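Local coordinates for NDP-N-acetyl-D-galactosaminuronic acid dehydrogenase (Methanosarcina mazei Go1, PDB 3G79), which probably oxidises UDP-N-acetyl-D-mannosamine to UDP-N-acetyl-D-mannosaminouronate, using two molecules of NAD+, as a member of the UDP-glucose/GDP-mannose dehydrogenase family, at residues A[148-154]-A[232-236]; A[198-202]-A[225-231]. Numbering follows the deposited sequence.

Contact 1 of 2, residues A[148-154]-A[232-236]; sequences TITPGTT and EVTKT
One glutamate of a helix fills the concave side of a loop here. Residues 148-150 are extended, a type II beta turn runs from T150 to T153 (P151 at -47/130, G152 at 106/-9), and T154 opens a helix. The positive phi of G152 would jam a CB against the preceding carbonyl O, which calls for glycine. The turn is closed by T153 N to T150 O, 3.1 Å, and T153 OG1 donates to the same T150 O at 2.7 Å. Residues 232-236 are helical throughout, and the closest CA pair is P151 with E232, 5.1 Å. E232 (chi1 m, chi2 t) points toward the loop: its OE1 accepts from G152 N at 3.0 Å, and its OE2 from T154 N and T154 OG1, each at 2.8 Å. Because T154 N lies at the start of helix 154-166, the carboxylate meets that helix at its amino end, joining the nucleotide-binding Rossmann-type domain to helix 228-258, whose residues 232-236 fall in the central-domain family region. A water bridges E232 O (2.4 Å) and I149 O (2.5 Å), donating to both. V233 CG2 meets P151 CG at 4.0 Å, and V233 also packs on I261 of the second subunit. K235 lays its CE 3.7 Å from T148 CG2, and T236 CG2 packs 3.6 Å from P151 CD while T236 OG1 donates to V233 O at 3.3 Å.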
loop_
_atom_site.group_PDB
_atom_site.type_symbol
_atom_site.label_atom_id
_atom_site.label_comp_id
_atom_site.label_asym_id
_atom_site.label_seq_id
_atom_site.Cartn_x
_atom_site.Cartn_y
_atom_site.Cartn_z
ATOM N N THR A 148 -19.631 3.269 -15.522
ATOM C CA THR A 148 -18.331 2.634 -15.292
ATOM C C THR A 148 -17.870 1.907 -16.564
ATOM O O THR A 148 -18.550 1.020 -17.044
ATOM C CB THR A 148 -18.451 1.660 -14.085
ATOM O OG1 THR A 148 -18.733 2.403 -12.885
ATOM C CG2 THR A 148 -17.182 0.812 -13.919
ATOM N N ILE A 149 -16.747 2.323 -17.137
ATOM C CA ILE A 149 -16.258 1.723 -18.387
ATOM C C ILE A 149 -14.847 1.203 -18.210
ATOM O O ILE A 149 -14.252 1.422 -17.157
ATOM C CB ILE A 149 -16.362 2.672 -19.590
ATOM C CG1 ILE A 149 -15.724 4.034 -19.260
ATOM C CG2 ILE A 149 -17.851 2.791 -20.036
ATOM C CD1 ILE A 149 -15.801 5.118 -20.403
ATOM N N THR A 150 -14.319 0.500 -19.211
ATOM C CA THR A 150 -12.972 -0.079 -19.121
ATOM C C THR A 150 -11.987 0.775 -19.846
ATOM O O THR A 150 -12.327 1.376 -20.863
ATOM C CB THR A 150 -12.886 -1.471 -19.772
ATOM O OG1 THR A 150 -13.146 -1.350 -21.178
ATOM C CG2 THR A 150 -13.881 -2.380 -19.171
ATOM N N PRO A 151 -10.732 0.784 -19.383
ATOM C CA PRO A 151 -9.824 1.641 -20.100
ATOM C C PRO A 151 -9.935 1.476 -21.607
ATOM O O PRO A 151 -9.854 0.351 -22.091
ATOM C CB PRO A 151 -8.451 1.173 -19.603
ATOM C CG PRO A 151 -8.732 0.835 -18.161
ATOM C CD PRO A 151 -10.105 0.201 -18.182
ATOM N N GLY A 152 -10.078 2.594 -22.323
ATOM C CA GLY A 152 -9.984 2.618 -23.776
ATOM C C GLY A 152 -11.349 2.777 -24.428
ATOM O O GLY A 152 -11.449 2.981 -25.622
ATOM N N THR A 153 -12.403 2.689 -23.628
ATOM C CA THR A 153 -13.768 2.847 -24.116
ATOM C C THR A 153 -14.071 4.269 -24.682
ATOM O O THR A 153 -14.540 4.408 -25.831
ATOM C CB THR A 153 -14.753 2.438 -23.002
ATOM O OG1 THR A 153 -14.418 1.114 -22.533
ATOM C CG2 THR A 153 -16.213 2.517 -23.493
ATOM N N THR A 154 -13.784 5.319 -23.907
ATOM C CA THR A 154 -14.003 6.675 -24.389
ATOM C C THR A 154 -13.368 6.957 -25.756
ATOM O O THR A 154 -14.086 7.323 -26.705
ATOM C CB THR A 154 -13.583 7.733 -23.371
ATOM O OG1 THR A 154 -14.190 7.403 -22.141
ATOM C CG2 THR A 154 -14.084 9.134 -23.766
ATOM N N GLU A 232 -10.493 6.737 -16.742
ATOM C CA GLU A 232 -10.875 5.312 -16.781
ATOM C C GLU A 232 -9.911 4.429 -16.004
ATOM O O GLU A 232 -10.326 3.477 -15.334
ATOM C CB GLU A 232 -10.942 4.795 -18.225
ATOM C CG GLU A 232 -12.147 5.295 -19.081
ATOM C CD GLU A 232 -11.792 5.199 -20.532
ATOM O OE1 GLU A 232 -10.583 5.098 -20.805
ATOM O OE2 GLU A 232 -12.662 5.155 -21.388
ATOM N N VAL A 233 -8.627 4.728 -16.133
ATOM C CA VAL A 233 -7.574 4.038 -15.417
ATOM C C VAL A 233 -7.633 4.296 -13.921
ATOM O O VAL A 233 -7.346 3.419 -13.123
ATOM C CB VAL A 233 -6.218 4.424 -16.010
ATOM C CG1 VAL A 233 -5.086 4.002 -15.141
ATOM C CG2 VAL A 233 -6.116 3.788 -17.392
ATOM N N THR A 234 -8.084 5.471 -13.535
ATOM C CA THR A 234 -8.182 5.788 -12.106
ATOM C C THR A 234 -9.013 4.800 -11.329
ATOM O O THR A 234 -8.553 4.281 -10.294
ATOM C CB THR A 234 -8.744 7.182 -11.860
ATOM O OG1 THR A 234 -7.806 8.157 -12.339
ATOM C CG2 THR A 234 -9.031 7.383 -10.333
ATOM N N LYS A 235 -10.209 4.516 -11.839
ATOM C CA LYS A 235 -11.073 3.531 -11.211
ATOM C C LYS A 235 -10.518 2.106 -11.214
ATOM O O LYS A 235 -10.716 1.363 -10.238
ATOM C CB LYS A 235 -12.507 3.624 -11.781
ATOM C CG LYS A 235 -13.121 2.354 -12.260
ATOM C CD LYS A 235 -13.626 1.406 -11.183
ATOM C CE LYS A 235 -14.077 0.132 -11.973
ATOM N NZ LYS A 235 -14.759 -0.972 -11.257
ATOM N N THR A 236 -9.803 1.700 -12.265
ATOM C CA THR A 236 -9.220 0.356 -12.209
ATOM C C THR A 236 -8.066 0.360 -11.213
ATOM O O THR A 236 -8.010 -0.519 -10.359
ATOM C CB THR A 236 -8.827 -0.301 -13.593
ATOM O OG1 THR A 236 -7.668 0.337 -14.132
ATOM C CG2 THR A 236 -9.959 -0.227 -14.596
HETATM O O HOH W 1 -12.244 2.054 -15.746
#

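Contact 2 of 2, residues A[198-202]-A[225-231]; sequences IVGGI and PMSATAA
Three residues, I198, M226 and A228, give up the most surface where strand 198-201 runs beside strand 225-227 and the start of the helix that follows. The strand axes approach to 4.3 Å at 41° between their N-to-C directions, a strongly twisted parallel pair with V199 opposite P225, G200 opposite M226 and G201 opposite S227 (CA-CA 5.0, 4.5 and 5.0 Å). M226 N donates to V199 O at 2.9 Å and G201 N to M226 O at 3.0 Å, the latter less certain because M226 O is modelled too close to G200 CA. The side chain of M226 (chi1 p, chi2 t, chi3 p) brings SD to 3.7 Å from I198 CG2; I198 (m, m) also sets CG2 3.6 Å from A231 CB. These strands and helix 204-214 form a beta-alpha-beta unit at the edge of the mixed sheet of the Rossmann-type domain, where strand 197-201 runs antiparallel to 175-178; V199 and P225 face helix 204-214. A228 is already helical, yet its N still donates to G201 O at 2.7 Å, carrying the pairing into the first turn, and its CB lies 4.1 Å from I202 CG2. Just before it, S227 (chi1 p) is the N-cap: OG accepts from A230 N at 2.9 Å. At G200 an ideal CB would clash with S227 O, A228 N and A231 CB, so the helix can turn directly across the glycine backbone, with A228 CA 3.2 Å from G200 O.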
loop_
_atom_site.group_PDB
_atom_site.type_symbol
_atom_site.label_atom_id
_atom_site.label_comp_id
_atom_site.label_asym_id
_atom_site.label_seq_id
_atom_site.Cartn_x
_atom_site.Cartn_y
_atom_site.Cartn_z
ATOM N N ILE A 198 -13.760 12.577 -10.502
ATOM C CA ILE A 198 -12.765 12.470 -11.586
ATOM C C ILE A 198 -13.448 12.896 -12.913
ATOM O O ILE A 198 -14.541 12.399 -13.269
ATOM C CB ILE A 198 -12.293 11.021 -11.719
ATOM C CG1 ILE A 198 -11.877 10.425 -10.363
ATOM C CG2 ILE A 198 -11.299 10.849 -12.828
ATOM C CD1 ILE A 198 -10.831 11.151 -9.577
ATOM N N VAL A 199 -12.840 13.834 -13.631
ATOM C CA VAL A 199 -13.454 14.282 -14.888
ATOM C C VAL A 199 -12.340 14.332 -15.877
ATOM O O VAL A 199 -11.386 15.096 -15.685
ATOM C CB VAL A 199 -14.146 15.668 -14.756
ATOM C CG1 VAL A 199 -14.587 16.231 -16.123
ATOM C CG2 VAL A 199 -15.349 15.566 -13.846
ATOM N N GLY A 200 -12.433 13.519 -16.919
ATOM C CA GLY A 200 -11.368 13.451 -17.907
ATOM C C GLY A 200 -11.867 13.624 -19.317
ATOM O O GLY A 200 -12.755 12.868 -19.770
ATOM N N GLY A 201 -11.318 14.632 -20.013
ATOM C CA GLY A 201 -11.784 14.944 -21.376
ATOM C C GLY A 201 -10.806 14.327 -22.329
ATOM O O GLY A 201 -9.685 14.005 -21.934
ATOM N N ILE A 202 -11.219 14.154 -23.577
ATOM C CA ILE A 202 -10.339 13.609 -24.619
ATOM C C ILE A 202 -9.252 14.596 -25.105
ATOM O O ILE A 202 -8.337 14.219 -25.844
ATOM C CB ILE A 202 -11.140 13.070 -25.828
ATOM C CG1 ILE A 202 -11.844 14.204 -26.568
ATOM C CG2 ILE A 202 -12.122 12.024 -25.382
ATOM C CD1 ILE A 202 -12.519 13.757 -27.867
ATOM N N PRO A 225 -9.435 17.036 -12.475
ATOM C CA PRO A 225 -9.452 17.072 -13.955
ATOM C C PRO A 225 -8.236 16.340 -14.545
ATOM O O PRO A 225 -7.100 16.470 -14.019
ATOM C CB PRO A 225 -9.387 18.579 -14.270
ATOM C CG PRO A 225 -8.510 19.164 -13.068
ATOM C CD PRO A 225 -8.640 18.151 -11.890
ATOM N N MET A 226 -8.484 15.565 -15.608
ATOM C CA MET A 226 -7.432 14.802 -16.308
ATOM C C MET A 226 -7.891 14.375 -17.744
ATOM O O MET A 226 -8.921 14.832 -18.231
ATOM C CB MET A 226 -7.008 13.592 -15.455
ATOM C CG MET A 226 -8.118 12.562 -15.091
ATOM S SD MET A 226 -7.789 11.163 -13.963
ATOM C CE MET A 226 -7.755 12.046 -12.405
ATOM N N SER A 227 -7.136 13.496 -18.399
ATOM C CA SER A 227 -7.533 12.982 -19.701
ATOM C C SER A 227 -8.630 11.958 -19.481
ATOM O O SER A 227 -8.725 11.387 -18.405
ATOM C CB SER A 227 -6.337 12.325 -20.411
ATOM O OG SER A 227 -6.021 11.114 -19.757
ATOM N N ALA A 228 -9.467 11.722 -20.470
ATOM C CA ALA A 228 -10.502 10.664 -20.392
ATOM C C ALA A 228 -9.902 9.293 -20.045
ATOM O O ALA A 228 -10.429 8.557 -19.167
ATOM C CB ALA A 228 -11.241 10.583 -21.700
ATOM N N THR A 229 -8.820 8.940 -20.744
ATOM C CA THR A 229 -8.160 7.660 -20.531
ATOM C C THR A 229 -7.637 7.574 -19.104
ATOM O O THR A 229 -7.719 6.518 -18.498
ATOM C CB THR A 229 -7.002 7.428 -21.532
ATOM O OG1 THR A 229 -7.518 7.447 -22.877
ATOM C CG2 THR A 229 -6.336 6.081 -21.299
ATOM N N ALA A 230 -7.116 8.671 -18.561
ATOM C CA ALA A 230 -6.601 8.677 -17.181
ATOM C C ALA A 230 -7.748 8.488 -16.177
ATOM O O ALA A 230 -7.601 7.826 -15.166
ATOM C CB ALA A 230 -5.867 9.951 -16.917
ATOM N N ALA A 231 -8.907 9.041 -16.511
ATOM C CA ALA A 231 -10.103 8.889 -15.700
ATOM C C ALA A 231 -10.465 7.446 -15.613
ATOM O O ALA A 231 -10.715 6.981 -14.558
ATOM C CB ALA A 231 -11.312 9.741 -16.280
#

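Overall arrangement
Helix 228-258 serves both contacts: contact 2 sets its first turn against strand 197-201, next to the edge strand from which the helix springs, and contact 1 ties the next turn to the loop after strand 142-145. Their centres are 10 Å apart. Contact 2 is the more buried and relies on backbone pairing plus aliphatic packing, whereas partly buried contact 1 depends on a side-chain carboxylate, a water and a few apolar touches. The two join physically: T154 CG2 lies 3.8 Å from both A228 CB and I202 CG2, and T234 OG1 is 3.4 Å from M226 SD. Each also packs against the second subunit, where I261 meets V233 from contact 1 and S227 from contact 2.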